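Local coordinates for protein HTP-2 (PDB 4TZM), which is a meiotic HORMA domain protein that binds a closure motif peptide of HTP-3 and probably helps to assemble the chromosome axis, at residues E107-A121 and D216-Q228. Numbering follows the deposited sequence.
Sequences EISLVVTEHDGDVEA and DSSTFYTLPDGIQ
The hydroxyl of Y221 gives its proton to the carboxylate of E107, with OH 2.6 Å from OE2 and the bond received on the syn lone pair, the side of the other oxygen. E107 reaches it as an extended chain with CG anti to the backbone N (chi1 171°); OE2 lies at the edge of the tyrosine ring, near its plane, with the carboxylate itself turned 77° from that plane. E107 OE1 sits at the edge of the F220 ring, 3.6 Å from F220 CE2, a contact and not a hydrogen bond. Along the same side of strand 105-113, S109 OG comes 3.5 Å from Y221 CE2, while V111 lays its CG2 methyl 3.8 Å from Y221 CD2. Y221 CD2 in turn covers one face of F220, whose ring also meets an aromatic side chain of the bound peptide at nearly parallel planes. Segment 216-228 is consistent with part of the C-terminal safety belt that, as in Mad2, wraps the closure motif: D216 and S217 pair in an antiparallel ladder with a strand of the bound peptide, and the chain then crosses over strand 105-113. A leucine in place of Y221 has no hydroxyl, and E107 OE2 would probably be left without this donor, its carboxylate freer to turn, while S109 would probably lose the outer part of the ring it packs against. Beyond the tyrosine, the crossing chain is tied by a single bridge between E120 and T222. It rests on A121 N, which donates to T222 O at 3.0 Å, nearly in line with the carbonyl; T222 N lies so close to V119 O (2.5 Å) that the exact length is doubtful. R198 of strand 193-201 joins both sides, hydrogen-bonding to D118 O and F220 O. Farther along the chain, P224 CD rests 3.5 Å from A121 O, and E120 OE2 lies 3.7 Å from CG of the same proline.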
ATOM      1  N   GLU A 107      -5.964  -7.919   1.719  1.00 52.34           N
ATOM      2  CA  GLU A 107      -4.855  -7.283   2.416  1.00 51.50           C
ATOM      3  C   GLU A 107      -3.518  -7.713   1.831  1.00 52.14           C
ATOM      4  O   GLU A 107      -3.303  -8.896   1.585  1.00 54.82           O
ATOM      5  CB  GLU A 107      -4.886  -7.630   3.906  1.00 55.05           C
ATOM      6  CG  GLU A 107      -3.639  -7.188   4.662  1.00 58.24           C
ATOM      7  CD  GLU A 107      -3.636  -7.610   6.121  1.00 63.14           C
ATOM      8  OE1 GLU A 107      -4.673  -8.104   6.611  1.00 65.65           O
ATOM      9  OE2 GLU A 107      -2.589  -7.445   6.780  1.00 63.93           O
ATOM     10  N   ILE A 108      -2.617  -6.762   1.604  1.00 48.66           N
ATOM     11  CA  ILE A 108      -1.232  -7.115   1.313  1.00 48.15           C
ATOM     12  C   ILE A 108      -0.322  -6.552   2.400  1.00 51.86           C
ATOM     13  O   ILE A 108      -0.408  -5.374   2.757  1.00 50.84           O
ATOM     14  CB  ILE A 108      -0.771  -6.623  -0.080  1.00 46.98           C
ATOM     15  CG1 ILE A 108       0.722  -6.910  -0.261  1.00 53.06           C
ATOM     16  CG2 ILE A 108      -1.072  -5.145  -0.275  1.00 42.05           C
ATOM     17  CD1 ILE A 108       1.249  -6.627  -1.645  1.00 54.29           C
ATOM     18  N   SER A 109       0.535  -7.408   2.945  1.00 53.32           N
ATOM     19  CA  SER A 109       1.394  -7.006   4.049  1.00 54.23           C
ATOM     20  C   SER A 109       2.866  -7.286   3.788  1.00 54.48           C
ATOM     21  O   SER A 109       3.230  -8.324   3.222  1.00 53.70           O
ATOM     22  CB  SER A 109       0.959  -7.704   5.340  1.00 59.16           C
ATOM     23  OG  SER A 109      -0.297  -7.221   5.778  1.00 61.10           O
ATOM     24  N   LEU A 110       3.701  -6.336   4.190  1.00 51.02           N
ATOM     25  CA  LEU A 110       5.136  -6.545   4.256  1.00 52.72           C
ATOM     26  C   LEU A 110       5.464  -7.108   5.632  1.00 57.41           C
ATOM     27  O   LEU A 110       5.297  -6.426   6.642  1.00 58.51           O
ATOM     28  CB  LEU A 110       5.895  -5.243   4.008  1.00 51.08           C
ATOM     29  CG  LEU A 110       7.403  -5.340   4.231  1.00 57.25           C
ATOM     30  CD1 LEU A 110       7.976  -6.499   3.429  1.00 60.73           C
ATOM     31  CD2 LEU A 110       8.094  -4.041   3.861  1.00 56.91           C
ATOM     32  N   VAL A 111       5.924  -8.354   5.668  1.00 58.70           N
ATOM     33  CA  VAL A 111       6.097  -9.070   6.924  1.00 64.32           C
ATOM     34  C   VAL A 111       7.563  -9.362   7.233  1.00 69.60           C
ATOM     35  O   VAL A 111       8.263  -9.979   6.431  1.00 70.23           O
ATOM     36  CB  VAL A 111       5.308 -10.394   6.905  1.00 67.29           C
ATOM     37  CG1 VAL A 111       5.636 -11.235   8.126  1.00 70.48           C
ATOM     38  CG2 VAL A 111       3.815 -10.116   6.820  1.00 66.73           C
ATOM     39  N   VAL A 112       8.020  -8.916   8.400  1.00 69.48           N
ATOM     40  CA  VAL A 112       9.402  -9.141   8.808  1.00 69.54           C
ATOM     41  C   VAL A 112       9.486 -10.145   9.956  1.00 74.36           C
ATOM     42  O   VAL A 112       8.831  -9.989  10.985  1.00 74.15           O
ATOM     43  CB  VAL A 112      10.084  -7.830   9.227  1.00 68.04           C
ATOM     44  CG1 VAL A 112      11.547  -8.077   9.559  1.00 71.77           C
ATOM     45  CG2 VAL A 112       9.954  -6.793   8.121  1.00 64.36           C
ATOM     46  N   THR A 113      10.291 -11.185   9.758  1.00 79.95           N
ATOM     47  CA  THR A 113      10.497 -12.220  10.767  1.00 87.31           C
ATOM     48  C   THR A 113      11.987 -12.437  11.003  1.00 92.71           C
ATOM     49  O   THR A 113      12.801 -12.132  10.134  1.00 95.09           O
ATOM     50  CB  THR A 113       9.863 -13.561  10.354  1.00 88.31           C
ATOM     51  OG1 THR A 113      10.416 -13.989   9.101  1.00 88.04           O
ATOM     52  CG2 THR A 113       8.354 -13.428  10.218  1.00 85.71           C
ATOM     53  N   GLU A 114      12.343 -12.970  12.167  1.00 95.96           N
ATOM     54  CA  GLU A 114      13.743 -13.269  12.459  1.00101.82           C
ATOM     55  C   GLU A 114      14.230 -14.464  11.638  1.00102.84           C
ATOM     56  O   GLU A 114      15.330 -14.442  11.086  1.00102.18           O
ATOM     57  CB  GLU A 114      13.942 -13.527  13.957  1.00109.89           C
ATOM     58  CG  GLU A 114      13.011 -14.570  14.554  1.00115.32           C
ATOM     59  CD  GLU A 114      13.341 -14.880  16.002  1.00122.54           C
ATOM     60  OE1 GLU A 114      14.352 -14.348  16.511  1.00124.93           O
ATOM     61  OE2 GLU A 114      12.589 -15.656  16.632  1.00125.48           O
ATOM     62  N   HIS A 115      13.400 -15.498  11.545  1.00103.94           N
ATOM     63  CA  HIS A 115      13.757 -16.688  10.782  1.00106.03           C
ATOM     64  C   HIS A 115      12.839 -16.871   9.577  1.00104.45           C
ATOM     65  O   HIS A 115      11.639 -16.598   9.647  1.00101.24           O
ATOM     66  CB  HIS A 115      13.715 -17.934  11.673  1.00109.26           C
ATOM     67  CG  HIS A 115      14.574 -17.828  12.895  1.00112.73           C
ATOM     68  ND1 HIS A 115      15.764 -17.134  12.912  1.00112.80           N
ATOM     69  CD2 HIS A 115      14.404 -18.319  14.145  1.00115.69           C
ATOM     70  CE1 HIS A 115      16.295 -17.207  14.120  1.00116.18           C
ATOM     71  NE2 HIS A 115      15.492 -17.919  14.887  1.00118.15           N
ATOM     72  N   ASP A 116      13.418 -17.333   8.475  1.00106.25           N
ATOM     73  CA  ASP A 116      12.674 -17.534   7.238  1.00103.24           C
ATOM     74  C   ASP A 116      11.583 -18.587   7.421  1.00102.64           C
ATOM     75  O   ASP A 116      11.866 -19.731   7.776  1.00104.18           O
ATOM     76  CB  ASP A 116      13.625 -17.945   6.111  1.00105.63           C
ATOM     77  CG  ASP A 116      13.033 -17.720   4.730  1.00105.75           C
ATOM     78  OD1 ASP A 116      11.791 -17.727   4.598  1.00106.34           O
ATOM     79  OD2 ASP A 116      13.817 -17.534   3.776  1.00105.49           O
ATOM     80  N   GLY A 117      10.337 -18.189   7.187  1.00100.16           N
ATOM     81  CA  GLY A 117       9.218 -19.111   7.264  1.00101.90           C
ATOM     82  C   GLY A 117       8.346 -18.953   8.496  1.00103.36           C
ATOM     83  O   GLY A 117       7.347 -19.658   8.645  1.00104.75           O
ATOM     84  N   ASP A 118       8.715 -18.030   9.380  1.00102.82           N
ATOM     85  CA  ASP A 118       7.958 -17.805  10.606  1.00103.45           C
ATOM     86  C   ASP A 118       6.551 -17.291  10.312  1.00 98.74           C
ATOM     87  O   ASP A 118       6.352 -16.475   9.416  1.00 94.21           O
ATOM     88  CB  ASP A 118       8.689 -16.819  11.523  1.00104.99           C
ATOM     89  CG  ASP A 118       9.836 -17.463  12.282  1.00111.58           C
ATOM     90  OD1 ASP A 118       9.813 -18.698  12.461  1.00116.22           O
ATOM     91  OD2 ASP A 118      10.757 -16.731  12.706  1.00111.90           O
ATOM     92  N   VAL A 119       5.579 -17.783  11.073  1.00100.77           N
ATOM     93  CA  VAL A 119       4.203 -17.323  10.959  1.00 99.86           C
ATOM     94  C   VAL A 119       3.981 -16.161  11.926  1.00100.92           C
ATOM     95  O   VAL A 119       2.992 -15.434  11.834  1.00 98.69           O
ATOM     96  CB  VAL A 119       3.203 -18.465  11.248  1.00102.40           C
ATOM     97  CG1 VAL A 119       1.779 -18.032  10.941  1.00 99.33           C
ATOM     98  CG2 VAL A 119       3.562 -19.699  10.435  1.00105.24           C
ATOM     99  N   GLU A 120       4.919 -15.988  12.852  1.00102.72           N
ATOM    100  CA  GLU A 120       4.873 -14.874  13.789  1.00101.86           C
ATOM    101  C   GLU A 120       5.897 -13.818  13.395  1.00 97.84           C
ATOM    102  O   GLU A 120       7.084 -14.114  13.264  1.00 99.93           O
ATOM    103  CB  GLU A 120       5.132 -15.351  15.218  1.00107.77           C
ATOM    104  CG  GLU A 120       5.006 -14.254  16.262  1.00110.24           C
ATOM    105  CD  GLU A 120       5.261 -14.750  17.668  1.00119.56           C
ATOM    106  OE1 GLU A 120       5.587 -15.944  17.831  1.00125.61           O
ATOM    107  OE2 GLU A 120       5.135 -13.941  18.611  1.00121.64           O
ATOM    108  N   ALA A 121       5.439 -12.585  13.211  1.00 91.23           N
ATOM    109  CA  ALA A 121       6.318 -11.520  12.745  1.00 86.65           C
ATOM    110  C   ALA A 121       6.821 -10.639  13.881  1.00 84.60           C
ATOM    111  O   ALA A 121       6.260 -10.631  14.977  1.00 85.19           O
ATOM    112  CB  ALA A 121       5.606 -10.673  11.709  1.00 83.30           C
ATOM    113  N   ASP A 216       0.174 -20.176  -2.993  1.00 80.28           N
ATOM    114  CA  ASP A 216      -0.892 -20.304  -2.002  1.00 84.46           C
ATOM    115  C   ASP A 216      -0.363 -20.812  -0.666  1.00 87.58           C
ATOM    116  O   ASP A 216       0.631 -21.536  -0.612  1.00 90.73           O
ATOM    117  CB  ASP A 216      -1.999 -21.229  -2.515  1.00 90.30           C
ATOM    118  CG  ASP A 216      -2.978 -20.513  -3.426  1.00 91.10           C
ATOM    119  OD1 ASP A 216      -2.688 -20.387  -4.635  1.00 93.16           O
ATOM    120  OD2 ASP A 216      -4.038 -20.074  -2.933  1.00 89.93           O
ATOM    121  N   SER A 217      -1.037 -20.421   0.410  1.00 88.04           N
ATOM    122  CA  SER A 217      -0.595 -20.759   1.757  1.00 90.78           C
ATOM    123  C   SER A 217      -1.773 -20.923   2.709  1.00 91.95           C
ATOM    124  O   SER A 217      -2.796 -20.250   2.573  1.00 91.01           O
ATOM    125  CB  SER A 217       0.354 -19.683   2.289  1.00 90.85           C
ATOM    126  OG  SER A 217       0.707 -19.920   3.641  1.00 93.52           O
ATOM    127  N   SER A 218      -1.620 -21.825   3.670  1.00 95.17           N
ATOM    128  CA  SER A 218      -2.612 -22.010   4.719  1.00 97.17           C
ATOM    129  C   SER A 218      -2.214 -21.214   5.957  1.00 97.27           C
ATOM    130  O   SER A 218      -2.767 -21.409   7.040  1.00100.78           O
ATOM    131  CB  SER A 218      -2.765 -23.492   5.058  1.00102.06           C
ATOM    132  OG  SER A 218      -1.504 -24.093   5.301  1.00104.75           O
ATOM    133  N   THR A 219      -1.247 -20.318   5.785  1.00 93.71           N
ATOM    134  CA  THR A 219      -0.759 -19.486   6.879  1.00 91.71           C
ATOM    135  C   THR A 219      -0.512 -18.048   6.424  1.00 85.86           C
ATOM    136  O   THR A 219       0.103 -17.808   5.383  1.00 82.41           O
ATOM    137  CB  THR A 219       0.542 -20.056   7.486  1.00 94.17           C
ATOM    138  OG1 THR A 219       1.384 -20.553   6.438  1.00 94.77           O
ATOM    139  CG2 THR A 219       0.231 -21.192   8.449  1.00 97.59           C
ATOM    140  N   PHE A 220      -1.000 -17.099   7.218  1.00 84.43           N
ATOM    141  CA  PHE A 220      -0.804 -15.676   6.956  1.00 79.97           C
ATOM    142  C   PHE A 220       0.352 -15.166   7.813  1.00 79.75           C
ATOM    143  O   PHE A 220       1.507 -15.533   7.592  1.00 79.42           O
ATOM    144  CB  PHE A 220      -2.086 -14.894   7.260  1.00 78.23           C
ATOM    145  CG  PHE A 220      -2.187 -13.570   6.546  1.00 73.62           C
ATOM    146  CD1 PHE A 220      -1.377 -13.281   5.460  1.00 71.18           C
ATOM    147  CD2 PHE A 220      -3.097 -12.611   6.969  1.00 71.73           C
ATOM    148  CE1 PHE A 220      -1.478 -12.064   4.808  1.00 66.13           C
ATOM    149  CE2 PHE A 220      -3.199 -11.394   6.321  1.00 67.42           C
ATOM    150  CZ  PHE A 220      -2.389 -11.121   5.240  1.00 63.58           C
ATOM    151  N   TYR A 221       0.033 -14.322   8.790  1.00 79.68           N
ATOM    152  CA  TYR A 221       0.995 -13.940   9.820  1.00 80.54           C
ATOM    153  C   TYR A 221       0.291 -13.781  11.163  1.00 84.78           C
ATOM    154  O   TYR A 221      -0.906 -13.501  11.218  1.00 85.79           O
ATOM    155  CB  TYR A 221       1.736 -12.648   9.446  1.00 75.13           C
ATOM    156  CG  TYR A 221       0.861 -11.412   9.345  1.00 70.38           C
ATOM    157  CD1 TYR A 221       0.530 -10.671  10.476  1.00 69.96           C
ATOM    158  CD2 TYR A 221       0.384 -10.978   8.117  1.00 66.57           C
ATOM    159  CE1 TYR A 221      -0.265  -9.547  10.386  1.00 66.47           C
ATOM    160  CE2 TYR A 221      -0.410  -9.852   8.018  1.00 64.46           C
ATOM    161  CZ  TYR A 221      -0.731  -9.141   9.155  1.00 63.97           C
ATOM    162  OH  TYR A 221      -1.522  -8.020   9.058  1.00 62.97           O
ATOM    163  N   THR A 222       1.039 -13.963  12.245  1.00 88.73           N
ATOM    164  CA  THR A 222       0.504 -13.773  13.586  1.00 91.16           C
ATOM    165  C   THR A 222       1.349 -12.728  14.311  1.00 89.19           C
ATOM    166  O   THR A 222       2.507 -12.505  13.956  1.00 86.71           O
ATOM    167  CB  THR A 222       0.482 -15.098  14.379  1.00 98.57           C
ATOM    168  OG1 THR A 222      -0.101 -16.130  13.574  1.00 98.18           O
ATOM    169  CG2 THR A 222      -0.317 -14.953  15.668  1.00102.45           C
ATOM    170  N   LEU A 223       0.764 -12.077  15.310  1.00 90.63           N
ATOM    171  CA  LEU A 223       1.458 -11.043  16.059  1.00 92.41           C
ATOM    172  C   LEU A 223       1.767 -11.512  17.474  1.00100.14           C
ATOM    173  O   LEU A 223       1.133 -12.439  17.975  1.00103.94           O
ATOM    174  CB  LEU A 223       0.618  -9.764  16.103  1.00 88.34           C
ATOM    175  CG  LEU A 223       0.102  -9.226  14.769  1.00 81.41           C
ATOM    176  CD1 LEU A 223      -0.826  -8.041  14.991  1.00 76.84           C
ATOM    177  CD2 LEU A 223       1.266  -8.845  13.871  1.00 79.54           C
ATOM    178  N   PRO A 224       2.760 -10.882  18.118  1.00102.53           N
ATOM    179  CA  PRO A 224       2.935 -11.057  19.562  1.00107.97           C
ATOM    180  C   PRO A 224       1.735 -10.485  20.308  1.00112.82           C
ATOM    181  O   PRO A 224       0.926  -9.776  19.707  1.00110.49           O
ATOM    182  CB  PRO A 224       4.207 -10.260  19.867  1.00106.05           C
ATOM    183  CG  PRO A 224       4.934 -10.205  18.567  1.00102.30           C
ATOM    184  CD  PRO A 224       3.871 -10.123  17.518  1.00 99.72           C
ATOM    185  N   ASP A 225       1.623 -10.776  21.598  1.00120.10           N
ATOM    186  CA  ASP A 225       0.466 -10.330  22.366  1.00122.62           C
ATOM    187  C   ASP A 225       0.620  -8.896  22.870  1.00121.03           C
ATOM    188  O   ASP A 225      -0.369  -8.216  23.140  1.00121.31           O
ATOM    189  CB  ASP A 225       0.211 -11.276  23.540  1.00129.48           C
ATOM    190  CG  ASP A 225      -0.245 -12.651  23.087  1.00133.12           C
ATOM    191  OD1 ASP A 225      -1.420 -12.786  22.681  1.00133.14           O
ATOM    192  OD2 ASP A 225       0.568 -13.597  23.139  1.00135.59           O
ATOM    193  N   GLY A 226       1.861  -8.436  22.984  1.00120.12           N
ATOM    194  CA  GLY A 226       2.122  -7.103  23.494  1.00118.53           C
ATOM    195  C   GLY A 226       2.693  -6.160  22.453  1.00113.15           C
ATOM    196  O   GLY A 226       3.242  -5.111  22.794  1.00112.54           O
ATOM    197  N   ILE A 227       2.562  -6.526  21.183  1.00108.26           N
ATOM    198  CA  ILE A 227       3.120  -5.714  20.110  1.00102.08           C
ATOM    199  C   ILE A 227       2.284  -4.449  19.906  1.00 97.16           C
ATOM    200  O   ILE A 227       1.058  -4.475  20.018  1.00 96.36           O
ATOM    201  CB  ILE A 227       3.233  -6.525  18.787  1.00 88.75           C
ATOM    202  CG1 ILE A 227       4.086  -5.769  17.764  1.00 86.25           C
ATOM    203  CG2 ILE A 227       1.858  -6.881  18.232  1.00 86.25           C
ATOM    204  CD1 ILE A 227       4.572  -6.633  16.621  1.00 85.31           C
ATOM    205  N   GLN A 228       2.962  -3.337  19.640  1.00 95.49           N
ATOM    206  CA  GLN A 228       2.295  -2.048  19.489  1.00 94.56           C
ATOM    207  C   GLN A 228       1.747  -1.849  18.080  1.00 90.65           C
ATOM    208  O   GLN A 228       2.250  -2.430  17.120  1.00 90.14           O
ATOM    209  CB  GLN A 228       3.251  -0.909  19.851  1.00 97.60           C
ATOM    210  CG  GLN A 228       3.498  -0.755  21.346  1.00103.21           C
ATOM    211  CD  GLN A 228       2.235  -0.397  22.114  1.00104.70           C
ATOM    212  OE1 GLN A 228       1.294   0.172  21.558  1.00103.57           O
ATOM    213  NE2 GLN A 228       2.208  -0.733  23.398  1.00107.95           N
TER